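Local coordinates for legionella ubiquitin-specific protease A domain-containing protein (Legionella pneumophila subsp. pneumophila, PDB 5DGG) that probably acts as a ubiquitin-specific cysteine protease of peptidase clan CA and, as a metaeffector, probably regulates another bacterial effector, this chain being its central domain, at residues L13-S18 with I22-V27; Y54-V59 with K145-P150; R65-S70 with A95-Y100; Y139-M144 with P156-T161. All coordinates share one frame; numbering follows the deposited sequence. Where two conformers were deposited one is given.

Interaction 1: residues L13-S18 with I22-V27; sequences LLMPKS and IVVMAV
With chi1 of -57° the hydroxyl of Ser-18 turns back beside its own backbone N, and from there it reaches the outer flank of the strand at Val-24. Val-24 in turn holds CG1 anti to its amide (chi1 -178°), which carries this methyl to the residues that follow helix 8-14. The polar half of the contact is a single straight hydrogen bond: Val-24 N donates to Ser-18 OG over 2.9 Å, with 171° at the hydrogen. A water completes the join, accepting from Ser-18 N at 3.2 Å and donating to Val-24 O at 2.8 Å, so that both backbone polar groups of Val-24 find partners on the side of Ser-18. Nearby, CA of Ser-18 makes a bent C-H...O contact with Ile-22 O, 3.3 Å away. CG1 of Val-24 also lies close on the Pro-16 carbonyl, 3.2 Å from Pro-16 O. Its apolar partners are CG of Pro-16, which faces CG2, and CE of Met-15, 3.7 Å from Val-24 CG1; the methionine doubles back at chi2 and chi3 to get there. The example illustrates how a chain leaving a helix can be fastened along the edge of a sheet. Strand 22-29 is outermost: Val-23 bonds to strand 54-60 on the inner flank, while Pro-16 and Ile-22 lie against helix 132-146.

Interaction 2: residues Y54-V59 with K145-P150; sequences YIMIPV and KEFGAP
The rings of Tyr-54 and Phe-147 lie face on face in an offset stack, their planes only 8° apart and their centroids separated by 3.9 Å. The overlap is deep on both partners: CG of Phe-147 sits over the middle of the tyrosine ring, and CD1 of Tyr-54 lies likewise over the phenylalanine ring. Closest are Tyr-54 CE1 and Phe-147 CD1, 3.4 Å apart. Because the stack is slipped, CB of Phe-147 also comes over the tyrosine face, 3.7 Å from the centroid of the Tyr-54 ring and 12° off its normal, adding a CH-pi contact. The methyl of Met-56 approaches the phenylalanine obliquely, Met-56 CE standing 4.0 Å from Phe-147 CE2. An extended chain beyond CG (chi2 -167°) carries it there, running past the aromatic in the opposite sense. No hydrogen bond crosses the contact, which is carried by three side chains. What delivers Phe-147 to the sheet is the way its helix ends. Gly-148 takes a positive phi and Gly-148 N bonds to Lys-145 O at 2.8 Å, while Ala-149 N reaches back to Met-144 O; together they form a Schellman motif, with the phenylalanine just before the glycine. Around this point, Ile-22 of strand 22-29 and Ser-70 of strand 65-70 touch both Tyr-54 and Phe-147, and Met-56 packs on Ser-140, Lys-143 and Met-144, so the C-terminal end of helix 132-146 rests across three neighbouring strands.

Interaction 3: residues R65-S70 with A95-Y100; sequences RGVYLS and AVLDDY
Val-96 is the first residue of 95-100 to meet strand 65-70: one methyl, CG1, stands over the centre of the flat guanidinium group of Arg-65. Val-96 CG1 lies 3.2 Å from Arg-65 CZ, though this close approach is doubtful because Val-96 was modelled in two conformations. The valine and the arginine chain cross nearly at right angles, and the methyl sits over the plane of the charged group. Arg-65 NE makes a salt bridge with Asp-87, which helps explain how a buried arginine can present a face to a hydrocarbon. Leu-97 comes next and carries the apolar contact. With CG anti to its carbonyl carbon (chi1 -66°), the leucine projects CD1 into the angle between two strand residues. Leu-97 CD1 is 3.7 Å from Arg-65 CB and 3.8 Å from Arg-65 CD, so it rests on the aliphatic, extended part of the chain, and it is 4.0 Å from CG2 of Val-67. Further on, Asp-98 does not touch this strand; its OD1 bonds to His-119 on strand 115-120. The principle is that of an arginine used twice, its stem as hydrocarbon and its head as charge. Val-59 of strand 54-60 also touches Leu-97, placing the start of helix 98-108 on one face of the mixed sheet; Tyr-68 reaches helix 132-146 on the other.

Interaction 4: residues Y139-M144 with P156-T161; sequences YSHKKM and PILIDT
Ile-159 lays its CG1-CD1 arm against the backbone of the facing helix. CG1 of Ile-159 comes within 3.5 Å of Lys-142 N and CD1 of Ile-159 within 3.4 Å of His-141 O, while the same CG1 is 3.8 Å from CB of His-141. With CG1 anti to the carbonyl carbon (chi1 -68°), this branch is the one laid on the facing helix. Beside it, CD1 of Leu-158 meets the imidazole obliquely, 3.7 Å from His-141 CD2. Lys-142 contributes its backbone and CB, its long chain then leading off. No hydrogen bond joins the two segments, which meet by van der Waals contact; the Lys-142 amine has a long, weak ion pair with Asp-163. This is a steep helix-helix crossing, where helix 132-146, which also covers the sheet, meets helix 156-165: segments 139-144 and 156-161 cross at -108°, their axes 8.2 Å apart at closest approach, and Lys-142 and Ile-159 bring their CA atoms to 5.3 Å. In the second shell, the imidazole is fixed through NE2, which hydrogen-bonds to Leu-14 O at the end of helix 8-14, and Pro-16 packs on the ring. Asn-155 OD1 takes the N-H of Leu-158. Beyond these, Thr-161 OG1 donates to Ile-157 O at 2.8 Å, from the opposite face of the carbonyl plane to Thr-161 N, and helix 171-183 packs against Leu-158 and Thr-161.

In the fold
Three of the contacts reach a five-stranded mixed sheet, at its edge and on both faces; interaction 4 joins two helices beside it. Interactions 1 and 2 lie about 8 Å apart, centre to centre, and join through the neighbouring strands 22-29 and 54-60; interaction 3 uses the next strand, 65-70, and its chain segments fall between the two of interaction 2. Helix 132-146 is shared by interactions 2 and 4, centres about 10 Å apart, whose segments alternate along the sequence. Interactions 3 and 4, centres about 19 Å apart, flank the chain's centre, yet Tyr-68 and Ser-140 still link them. This helix-sheet-helix layering is consistent with a clan CA peptidase fold.

Interaction 1: residues L13-S18 with I22-V27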
loop_
_atom_site.group_PDB
_atom_site.type_symbol
_atom_site.label_atom_id
_atom_site.label_comp_id
_atom_site.label_asym_id
_atom_site.label_seq_id
_atom_site.Cartn_x
_atom_site.Cartn_y
_atom_site.Cartn_z
ATOM N N LEU A 13 -4.480 9.112 7.422
ATOM C CA LEU A 13 -5.894 9.444 7.474
ATOM C C LEU A 13 -6.682 8.672 6.425
ATOM O O LEU A 13 -7.755 8.141 6.733
ATOM C CB LEU A 13 -6.111 10.958 7.288
ATOM C CG LEU A 13 -7.412 11.529 7.857
ATOM C CD1 LEU A 13 -7.398 11.448 9.381
ATOM C CD2 LEU A 13 -7.644 12.963 7.392
ATOM N N LEU A 14 -6.153 8.577 5.203
ATOM C CA LEU A 14 -6.950 8.061 4.088
ATOM C C LEU A 14 -6.794 6.568 3.761
ATOM O O LEU A 14 -7.658 5.990 3.123
ATOM C CB LEU A 14 -6.660 8.857 2.833
ATOM C CG LEU A 14 -7.793 8.930 1.809
ATOM C CD1 LEU A 14 -9.190 9.079 2.417
ATOM C CD2 LEU A 14 -7.515 10.142 0.949
ATOM N N MET A 15 -5.683 5.968 4.149
ATOM C CA MET A 15 -5.479 4.526 3.956
ATOM C C MET A 15 -6.606 3.726 4.615
ATOM O O MET A 15 -7.160 4.147 5.624
ATOM C CB MET A 15 -4.114 4.085 4.501
ATOM C CG MET A 15 -2.923 4.399 3.595
ATOM S SD MET A 15 -2.777 3.370 2.116
ATOM C CE MET A 15 -2.416 1.751 2.861
ATOM N N PRO A 16 -6.956 2.572 4.035
ATOM C CA PRO A 16 -7.871 1.640 4.733
ATOM C C PRO A 16 -7.236 1.232 6.061
ATOM O O PRO A 16 -6.020 1.381 6.230
ATOM C CB PRO A 16 -7.944 0.422 3.800
ATOM C CG PRO A 16 -6.771 0.542 2.888
ATOM C CD PRO A 16 -6.375 1.990 2.811
ATOM N N LYS A 17 -8.063 0.773 6.984
ATOM C CA LYS A 17 -7.641 0.398 8.316
ATOM C C LYS A 17 -7.715 -1.106 8.406
ATOM O O LYS A 17 -8.546 -1.716 7.728
ATOM C CB LYS A 17 -8.602 0.972 9.382
ATOM C CG LYS A 17 -8.809 2.477 9.343
ATOM C CD LYS A 17 -7.538 3.214 9.680
ATOM C CE LYS A 17 -7.426 4.532 8.904
ATOM N NZ LYS A 17 -5.985 4.859 8.653
ATOM N N SER A 18 -6.893 -1.692 9.271
ATOM C CA SER A 18 -6.915 -3.104 9.530
ATOM C C SER A 18 -8.300 -3.535 9.900
ATOM O O SER A 18 -9.006 -2.839 10.647
ATOM C CB SER A 18 -5.994 -3.484 10.683
ATOM O OG SER A 18 -4.679 -3.047 10.419
ATOM N N ILE A 22 -7.130 -8.886 7.513
ATOM C CA ILE A 22 -6.359 -7.933 6.725
ATOM C C ILE A 22 -5.727 -6.931 7.656
ATOM O O ILE A 22 -6.451 -6.183 8.384
ATOM C CB ILE A 22 -7.236 -7.177 5.712
ATOM C CG1 ILE A 22 -7.939 -8.140 4.766
ATOM C CG2 ILE A 22 -6.421 -6.140 4.923
ATOM C CD1 ILE A 22 -9.130 -7.557 4.038
ATOM N N VAL A 23 -4.407 -6.881 7.662
ATOM C CA VAL A 23 -3.712 -5.836 8.397
ATOM C C VAL A 23 -3.208 -4.755 7.473
ATOM O O VAL A 23 -2.612 -5.052 6.447
ATOM C CB VAL A 23 -2.540 -6.409 9.175
ATOM C CG1 VAL A 23 -1.644 -5.324 9.785
ATOM C CG2 VAL A 23 -3.064 -7.365 10.240
ATOM N N VAL A 24 -3.379 -3.491 7.875
ATOM C CA VAL A 24 -2.826 -2.381 7.163
ATOM C C VAL A 24 -1.851 -1.728 8.125
ATOM O O VAL A 24 -2.236 -1.208 9.180
ATOM C CB VAL A 24 -3.901 -1.377 6.664
ATOM C CG1 VAL A 24 -3.239 -0.229 5.862
ATOM C CG2 VAL A 24 -4.957 -2.092 5.855
ATOM N N MET A 25 -0.576 -1.806 7.798
ATOM C CA MET A 25 0.457 -1.227 8.651
ATOM C C MET A 25 0.579 0.272 8.436
ATOM O O MET A 25 0.150 0.795 7.420
ATOM C CB MET A 25 1.810 -1.818 8.347
ATOM C CG MET A 25 1.768 -3.282 8.095
ATOM S SD MET A 25 3.152 -4.149 8.756
ATOM C CE MET A 25 2.348 -4.199 10.358
ATOM N N ALA A 26 1.209 0.920 9.418
ATOM C CA ALA A 26 1.529 2.332 9.324
ATOM C C ALA A 26 2.548 2.580 8.240
ATOM O O ALA A 26 3.311 1.689 7.814
ATOM C CB ALA A 26 2.058 2.867 10.641
ATOM N N VAL A 27 2.612 3.835 7.868
ATOM C CA VAL A 27 3.570 4.257 6.856
ATOM C C VAL A 27 5.021 3.895 7.193
ATOM O O VAL A 27 5.487 4.014 8.336
ATOM C CB VAL A 27 3.482 5.757 6.542
ATOM C CG1 VAL A 27 2.121 6.095 5.958
ATOM C CG2 VAL A 27 3.795 6.592 7.770
HETATM O O HOH W 1 -4.452 0.180 10.092
#

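Interaction 2: residues Y54-V59 with K145-P150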
loop_
_atom_site.group_PDB
_atom_site.type_symbol
_atom_site.label_atom_id
_atom_site.label_comp_id
_atom_site.label_asym_id
_atom_site.label_seq_id
_atom_site.Cartn_x
_atom_site.Cartn_y
_atom_site.Cartn_z
ATOM N N TYR A 54 -3.597 -11.179 5.070
ATOM C CA TYR A 54 -3.093 -10.142 4.188
ATOM C C TYR A 54 -2.459 -9.023 5.014
ATOM O O TYR A 54 -2.954 -8.675 6.075
ATOM C CB TYR A 54 -4.188 -9.538 3.359
ATOM C CG TYR A 54 -4.968 -10.497 2.564
ATOM C CD1 TYR A 54 -4.511 -10.883 1.333
ATOM C CD2 TYR A 54 -6.202 -10.987 3.003
ATOM C CE1 TYR A 54 -5.190 -11.774 0.560
ATOM C CE2 TYR A 54 -6.914 -11.918 2.219
ATOM C CZ TYR A 54 -6.398 -12.262 0.976
ATOM O OH TYR A 54 -6.988 -13.162 0.082
ATOM N N ILE A 55 -1.347 -8.472 4.517
ATOM C CA ILE A 55 -0.648 -7.347 5.156
ATOM C C ILE A 55 -0.347 -6.310 4.081
ATOM O O ILE A 55 0.278 -6.656 3.103
ATOM C CB ILE A 55 0.657 -7.795 5.833
ATOM C CG1 ILE A 55 0.394 -8.900 6.853
ATOM C CG2 ILE A 55 1.255 -6.599 6.532
ATOM C CD1 ILE A 55 1.588 -9.589 7.479
ATOM N N MET A 56 -0.834 -5.077 4.250
ATOM C CA MET A 56 -0.546 -3.965 3.365
ATOM C C MET A 56 0.425 -2.971 4.013
ATOM O O MET A 56 0.312 -2.628 5.199
ATOM C CB MET A 56 -1.790 -3.169 3.022
ATOM C CG MET A 56 -3.040 -3.941 2.697
ATOM S SD MET A 56 -4.151 -2.707 1.976
ATOM C CE MET A 56 -5.461 -3.804 1.626
ATOM N N ILE A 57 1.311 -2.414 3.234
ATOM C CA ILE A 57 2.212 -1.362 3.762
ATOM C C ILE A 57 2.318 -0.227 2.793
ATOM O O ILE A 57 2.713 -0.435 1.657
ATOM C CB ILE A 57 3.663 -1.889 4.049
ATOM C CG1 ILE A 57 3.643 -3.248 4.737
ATOM C CG2 ILE A 57 4.417 -0.844 4.894
ATOM C CD1 ILE A 57 5.019 -3.819 5.089
ATOM N N PRO A 58 1.975 1.005 3.211
ATOM C CA PRO A 58 2.308 2.105 2.350
ATOM C C PRO A 58 3.748 2.547 2.538
ATOM O O PRO A 58 4.166 2.798 3.652
ATOM C CB PRO A 58 1.320 3.191 2.764
ATOM C CG PRO A 58 0.974 2.852 4.212
ATOM C CD PRO A 58 1.396 1.453 4.493
ATOM N N VAL A 59 4.516 2.619 1.468
ATOM C CA VAL A 59 5.956 2.874 1.593
ATOM C C VAL A 59 6.327 4.169 0.886
ATOM O O VAL A 59 6.120 4.330 -0.315
ATOM C CB VAL A 59 6.796 1.735 1.029
ATOM C CG1 VAL A 59 8.284 2.010 1.174
ATOM C CG2 VAL A 59 6.441 0.433 1.714
ATOM N N LYS A 145 -10.946 -4.324 -0.897
ATOM C CA LYS A 145 -12.121 -4.988 -1.510
ATOM C C LYS A 145 -11.755 -6.351 -2.108
ATOM O O LYS A 145 -12.419 -7.371 -1.811
ATOM C CB LYS A 145 -12.707 -4.061 -2.595
ATOM C CG LYS A 145 -13.976 -4.583 -3.287
ATOM C CD LYS A 145 -14.387 -3.627 -4.406
ATOM C CE LYS A 145 -15.764 -3.942 -4.947
ATOM N NZ LYS A 145 -16.220 -2.839 -5.841
ATOM N N GLU A 146 -10.714 -6.393 -2.929
ATOM C CA GLU A 146 -10.284 -7.642 -3.532
ATOM C C GLU A 146 -10.013 -8.681 -2.471
ATOM O O GLU A 146 -10.326 -9.841 -2.671
ATOM C CB GLU A 146 -9.015 -7.540 -4.399
ATOM C CG GLU A 146 -9.110 -6.803 -5.723
ATOM C CD GLU A 146 -7.719 -6.672 -6.400
ATOM O OE1 GLU A 146 -7.579 -5.758 -7.228
ATOM O OE2 GLU A 146 -6.755 -7.463 -6.119
ATOM N N PHE A 147 -9.447 -8.290 -1.343
ATOM C CA PHE A 147 -9.111 -9.255 -0.305
ATOM C C PHE A 147 -10.316 -9.670 0.526
ATOM O O PHE A 147 -10.159 -10.454 1.480
ATOM C CB PHE A 147 -8.057 -8.717 0.650
ATOM C CG PHE A 147 -6.721 -8.469 0.020
ATOM C CD1 PHE A 147 -6.335 -9.095 -1.148
ATOM C CD2 PHE A 147 -5.836 -7.633 0.642
ATOM C CE1 PHE A 147 -5.075 -8.877 -1.685
ATOM C CE2 PHE A 147 -4.605 -7.367 0.105
ATOM C CZ PHE A 147 -4.204 -7.997 -1.054
ATOM N N GLY A 148 -11.500 -9.178 0.149
ATOM C CA GLY A 148 -12.756 -9.646 0.740
ATOM C C GLY A 148 -13.183 -8.860 1.949
ATOM O O GLY A 148 -13.971 -9.352 2.727
ATOM N N ALA A 149 -12.691 -7.635 2.112
ATOM C CA ALA A 149 -13.090 -6.813 3.245
ATOM C C ALA A 149 -14.575 -6.494 3.094
ATOM O O ALA A 149 -15.093 -6.486 1.984
ATOM C CB ALA A 149 -12.294 -5.515 3.275
ATOM N N PRO A 150 -15.243 -6.198 4.199
ATOM C CA PRO A 150 -16.670 -5.904 4.129
ATOM C C PRO A 150 -16.918 -4.499 3.639
ATOM O O PRO A 150 -16.116 -3.616 3.880
ATOM C CB PRO A 150 -17.145 -6.053 5.578
ATOM C CG PRO A 150 -15.929 -5.857 6.414
ATOM C CD PRO A 150 -14.724 -6.205 5.581
#

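Interaction 3: residues R65-S70 with A95-Y100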
loop_
_atom_site.group_PDB
_atom_site.type_symbol
_atom_site.label_atom_id
_atom_site.label_comp_id
_atom_site.label_asym_id
_atom_site.label_seq_id
_atom_site.Cartn_x
_atom_site.Cartn_y
_atom_site.Cartn_z
ATOM N N ARG A 65 4.508 4.168 -2.687
ATOM C CA ARG A 65 4.265 2.881 -3.284
ATOM C C ARG A 65 3.532 1.973 -2.294
ATOM O O ARG A 65 3.473 2.232 -1.091
ATOM C CB ARG A 65 5.598 2.249 -3.718
ATOM C CG ARG A 65 6.306 2.972 -4.852
ATOM C CD ARG A 65 7.636 2.311 -5.176
ATOM N NE ARG A 65 8.377 3.051 -6.179
ATOM C CZ ARG A 65 9.244 4.044 -5.932
ATOM N NH1 ARG A 65 9.529 4.458 -4.716
ATOM N NH2 ARG A 65 9.841 4.628 -6.939
ATOM N N GLY A 66 2.933 0.921 -2.806
ATOM C CA GLY A 66 2.206 -0.013 -1.971
ATOM C C GLY A 66 2.799 -1.399 -1.999
ATOM O O GLY A 66 3.296 -1.857 -3.017
ATOM N N VAL A 67 2.828 -2.030 -0.836
ATOM C CA VAL A 67 3.270 -3.377 -0.683
ATOM C C VAL A 67 2.127 -4.218 -0.144
ATOM O O VAL A 67 1.548 -3.878 0.919
ATOM C CB VAL A 67 4.436 -3.413 0.323
ATOM C CG1 VAL A 67 4.836 -4.843 0.662
ATOM C CG2 VAL A 67 5.582 -2.611 -0.201
ATOM N N TYR A 68 1.811 -5.307 -0.822
ATOM C CA TYR A 68 0.685 -6.188 -0.461
ATOM C C TYR A 68 1.153 -7.619 -0.350
ATOM O O TYR A 68 1.513 -8.249 -1.362
ATOM C CB TYR A 68 -0.497 -6.050 -1.450
ATOM C CG TYR A 68 -0.773 -4.622 -1.706
ATOM C CD1 TYR A 68 -1.610 -3.932 -0.875
ATOM C CD2 TYR A 68 -0.190 -3.947 -2.776
ATOM C CE1 TYR A 68 -1.832 -2.596 -1.045
ATOM C CE2 TYR A 68 -0.397 -2.612 -2.953
ATOM C CZ TYR A 68 -1.202 -1.934 -2.075
ATOM O OH TYR A 68 -1.495 -0.596 -2.249
ATOM N N LEU A 69 1.158 -8.124 0.881
ATOM C CA LEU A 69 1.575 -9.492 1.167
ATOM C C LEU A 69 0.353 -10.363 1.406
ATOM O O LEU A 69 -0.529 -10.005 2.214
ATOM C CB LEU A 69 2.493 -9.533 2.410
ATOM C CG LEU A 69 3.059 -10.894 2.849
ATOM C CD1 LEU A 69 4.077 -11.476 1.878
ATOM C CD2 LEU A 69 3.731 -10.790 4.215
ATOM N N SER A 70 0.304 -11.475 0.703
ATOM C CA SER A 70 -0.743 -12.469 0.802
ATOM C C SER A 70 -0.096 -13.751 1.245
ATOM O O SER A 70 0.900 -14.212 0.658
ATOM C CB SER A 70 -1.428 -12.728 -0.561
ATOM O OG SER A 70 -2.011 -11.577 -1.042
ATOM N N ALA A 95 10.667 -2.001 -8.907
ATOM C CA ALA A 95 11.951 -2.698 -8.705
ATOM C C ALA A 95 12.740 -2.091 -7.563
ATOM O O ALA A 95 13.490 -2.780 -6.861
ATOM C CB ALA A 95 12.774 -2.671 -9.998
ATOM N N VAL A 96 12.501 -0.816 -7.327
ATOM C CA VAL A 96 13.193 -0.109 -6.278
ATOM C C VAL A 96 12.859 -0.683 -4.882
ATOM O O VAL A 96 13.593 -0.473 -3.926
ATOM C CB VAL A 96 12.900 1.409 -6.408
ATOM C CG1 VAL A 96 11.580 1.792 -5.758
ATOM C CG2 VAL A 96 14.034 2.227 -5.853
ATOM N N LEU A 97 11.761 -1.431 -4.754
ATOM C CA LEU A 97 11.386 -2.034 -3.481
ATOM C C LEU A 97 11.783 -3.478 -3.297
ATOM O O LEU A 97 11.596 -3.987 -2.192
ATOM C CB LEU A 97 9.865 -1.940 -3.216
ATOM C CG LEU A 97 9.312 -0.522 -3.023
ATOM C CD1 LEU A 97 7.831 -0.584 -2.743
ATOM C CD2 LEU A 97 9.999 0.221 -1.918
ATOM N N ASP A 98 12.315 -4.144 -4.319
ATOM C CA ASP A 98 12.552 -5.597 -4.223
ATOM C C ASP A 98 13.471 -5.927 -3.056
ATOM O O ASP A 98 13.123 -6.721 -2.181
ATOM C CB ASP A 98 13.147 -6.185 -5.505
ATOM C CG ASP A 98 12.177 -6.205 -6.676
ATOM O OD1 ASP A 98 10.980 -5.843 -6.532
ATOM O OD2 ASP A 98 12.612 -6.531 -7.812
ATOM N N ASP A 99 14.630 -5.273 -3.000
ATOM C CA ASP A 99 15.634 -5.580 -1.977
ATOM C C ASP A 99 15.170 -5.175 -0.614
ATOM O O ASP A 99 15.396 -5.893 0.338
ATOM C CB ASP A 99 16.926 -4.811 -2.246
ATOM C CG ASP A 99 17.754 -5.446 -3.329
ATOM O OD1 ASP A 99 17.874 -6.701 -3.333
ATOM O OD2 ASP A 99 18.274 -4.689 -4.183
ATOM N N TYR A 100 14.536 -4.005 -0.571
ATOM C CA TYR A 100 14.027 -3.411 0.643
ATOM C C TYR A 100 13.053 -4.329 1.314
ATOM O O TYR A 100 13.187 -4.614 2.514
ATOM C CB TYR A 100 13.357 -2.053 0.365
ATOM C CG TYR A 100 12.818 -1.361 1.599
ATOM C CD1 TYR A 100 13.693 -0.769 2.521
ATOM C CD2 TYR A 100 11.459 -1.293 1.864
ATOM C CE1 TYR A 100 13.203 -0.130 3.647
ATOM C CE2 TYR A 100 10.968 -0.667 2.992
ATOM C CZ TYR A 100 11.866 -0.070 3.873
ATOM O OH TYR A 100 11.444 0.543 5.009
#

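Interaction 4: residues Y139-M144 with P156-T161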
loop_
_atom_site.group_PDB
_atom_site.type_symbol
_atom_site.label_atom_id
_atom_site.label_comp_id
_atom_site.label_asym_id
_atom_site.label_seq_id
_atom_site.Cartn_x
_atom_site.Cartn_y
_atom_site.Cartn_z
ATOM N N TYR A 139 -5.457 2.600 -4.550
ATOM C CA TYR A 139 -5.134 1.199 -4.880
ATOM C C TYR A 139 -5.242 0.261 -3.649
ATOM O O TYR A 139 -5.697 -0.909 -3.779
ATOM C CB TYR A 139 -3.791 1.105 -5.618
ATOM C CG TYR A 139 -3.496 -0.253 -6.257
ATOM C CD1 TYR A 139 -3.975 -0.564 -7.493
ATOM C CD2 TYR A 139 -2.722 -1.218 -5.585
ATOM C CE1 TYR A 139 -3.768 -1.797 -8.075
ATOM C CE2 TYR A 139 -2.458 -2.453 -6.163
ATOM C CZ TYR A 139 -2.995 -2.742 -7.419
ATOM O OH TYR A 139 -2.773 -3.926 -8.050
ATOM N N SER A 140 -4.838 0.789 -2.482
ATOM C CA SER A 140 -4.935 0.069 -1.255
ATOM C C SER A 140 -6.414 -0.244 -0.885
ATOM O O SER A 140 -6.756 -1.314 -0.354
ATOM C CB SER A 140 -4.224 0.842 -0.135
ATOM O OG SER A 140 -2.821 0.932 -0.390
ATOM N N HIS A 141 -7.289 0.718 -1.095
ATOM C CA HIS A 141 -8.720 0.479 -0.976
ATOM C C HIS A 141 -9.190 -0.604 -1.974
ATOM O O HIS A 141 -9.932 -1.500 -1.617
ATOM C CB HIS A 141 -9.472 1.790 -1.160
ATOM C CG HIS A 141 -9.429 2.675 0.044
ATOM N ND1 HIS A 141 -10.288 2.516 1.107
ATOM C CD2 HIS A 141 -8.592 3.671 0.390
ATOM C CE1 HIS A 141 -10.003 3.402 2.042
ATOM N NE2 HIS A 141 -8.979 4.115 1.631
ATOM N N LYS A 142 -8.743 -0.532 -3.221
ATOM C CA LYS A 142 -9.078 -1.545 -4.185
ATOM C C LYS A 142 -8.646 -2.927 -3.698
ATOM O O LYS A 142 -9.418 -3.908 -3.817
ATOM C CB LYS A 142 -8.405 -1.245 -5.507
ATOM C CG LYS A 142 -8.625 -2.342 -6.544
ATOM C CD LYS A 142 -7.847 -2.101 -7.824
ATOM C CE LYS A 142 -8.479 -2.954 -8.928
ATOM N NZ LYS A 142 -7.715 -2.864 -10.190
ATOM N N LYS A 143 -7.427 -3.019 -3.144
ATOM C CA LYS A 143 -6.980 -4.308 -2.609
ATOM C C LYS A 143 -7.804 -4.784 -1.411
ATOM O O LYS A 143 -8.055 -5.984 -1.244
ATOM C CB LYS A 143 -5.479 -4.305 -2.253
ATOM C CG LYS A 143 -4.545 -4.056 -3.392
ATOM C CD LYS A 143 -4.626 -4.959 -4.583
ATOM C CE LYS A 143 -4.396 -6.410 -4.294
ATOM N NZ LYS A 143 -4.142 -7.121 -5.606
ATOM N N MET A 144 -8.212 -3.841 -0.578
ATOM C CA MET A 144 -9.036 -4.112 0.560
ATOM C C MET A 144 -10.297 -4.854 0.130
ATOM O O MET A 144 -10.635 -5.925 0.674
ATOM C CB MET A 144 -9.385 -2.795 1.250
ATOM C CG MET A 144 -9.845 -2.939 2.648
ATOM S SD MET A 144 -8.507 -3.379 3.799
ATOM C CE MET A 144 -9.617 -3.562 5.185
ATOM N N PRO A 156 -15.494 3.083 -1.721
ATOM C CA PRO A 156 -15.794 2.774 -3.121
ATOM C C PRO A 156 -15.553 3.950 -4.046
ATOM O O PRO A 156 -15.221 3.762 -5.214
ATOM C CB PRO A 156 -17.288 2.414 -3.100
ATOM C CG PRO A 156 -17.640 2.184 -1.682
ATOM C CD PRO A 156 -16.668 2.956 -0.844
ATOM N N ILE A 157 -15.672 5.166 -3.528
ATOM C CA ILE A 157 -15.462 6.337 -4.369
ATOM C C ILE A 157 -14.031 6.390 -4.868
ATOM O O ILE A 157 -13.776 6.639 -6.051
ATOM C CB ILE A 157 -15.796 7.636 -3.648
ATOM C CG1 ILE A 157 -17.264 7.613 -3.169
ATOM C CG2 ILE A 157 -15.599 8.797 -4.601
ATOM C CD1 ILE A 157 -17.618 8.731 -2.196
ATOM N N LEU A 158 -13.086 6.154 -3.961
ATOM C CA LEU A 158 -11.684 6.097 -4.376
ATOM C C LEU A 158 -11.390 4.947 -5.324
ATOM O O LEU A 158 -10.628 5.118 -6.271
ATOM C CB LEU A 158 -10.749 6.022 -3.164
ATOM C CG LEU A 158 -10.851 7.120 -2.136
ATOM C CD1 LEU A 158 -9.854 6.839 -1.034
ATOM C CD2 LEU A 158 -10.599 8.496 -2.710
ATOM N N ILE A 159 -11.959 3.771 -5.071
ATOM C CA ILE A 159 -11.735 2.646 -5.950
ATOM C C ILE A 159 -12.254 2.902 -7.359
ATOM O O ILE A 159 -11.582 2.595 -8.328
ATOM C CB ILE A 159 -12.425 1.387 -5.419
ATOM C CG1 ILE A 159 -11.742 0.925 -4.140
ATOM C CG2 ILE A 159 -12.417 0.289 -6.465
ATOM C CD1 ILE A 159 -12.538 -0.103 -3.359
ATOM N N ASP A 160 -13.486 3.410 -7.448
ATOM C CA ASP A 160 -14.125 3.619 -8.759
ATOM C C ASP A 160 -13.496 4.787 -9.489
ATOM O O ASP A 160 -13.399 4.761 -10.705
ATOM C CB ASP A 160 -15.652 3.832 -8.658
ATOM C CG ASP A 160 -16.389 2.657 -7.964
ATOM O OD1 ASP A 160 -15.817 1.544 -7.820
ATOM O OD2 ASP A 160 -17.532 2.884 -7.524
ATOM N N THR A 161 -13.049 5.810 -8.774
ATOM C CA THR A 161 -12.320 6.882 -9.459
ATOM C C THR A 161 -11.020 6.342 -10.059
ATOM O O THR A 161 -10.725 6.509 -11.285
ATOM C CB THR A 161 -12.077 8.072 -8.544
ATOM O OG1 THR A 161 -13.346 8.572 -8.097
ATOM C CG2 THR A 161 -11.314 9.171 -9.284
#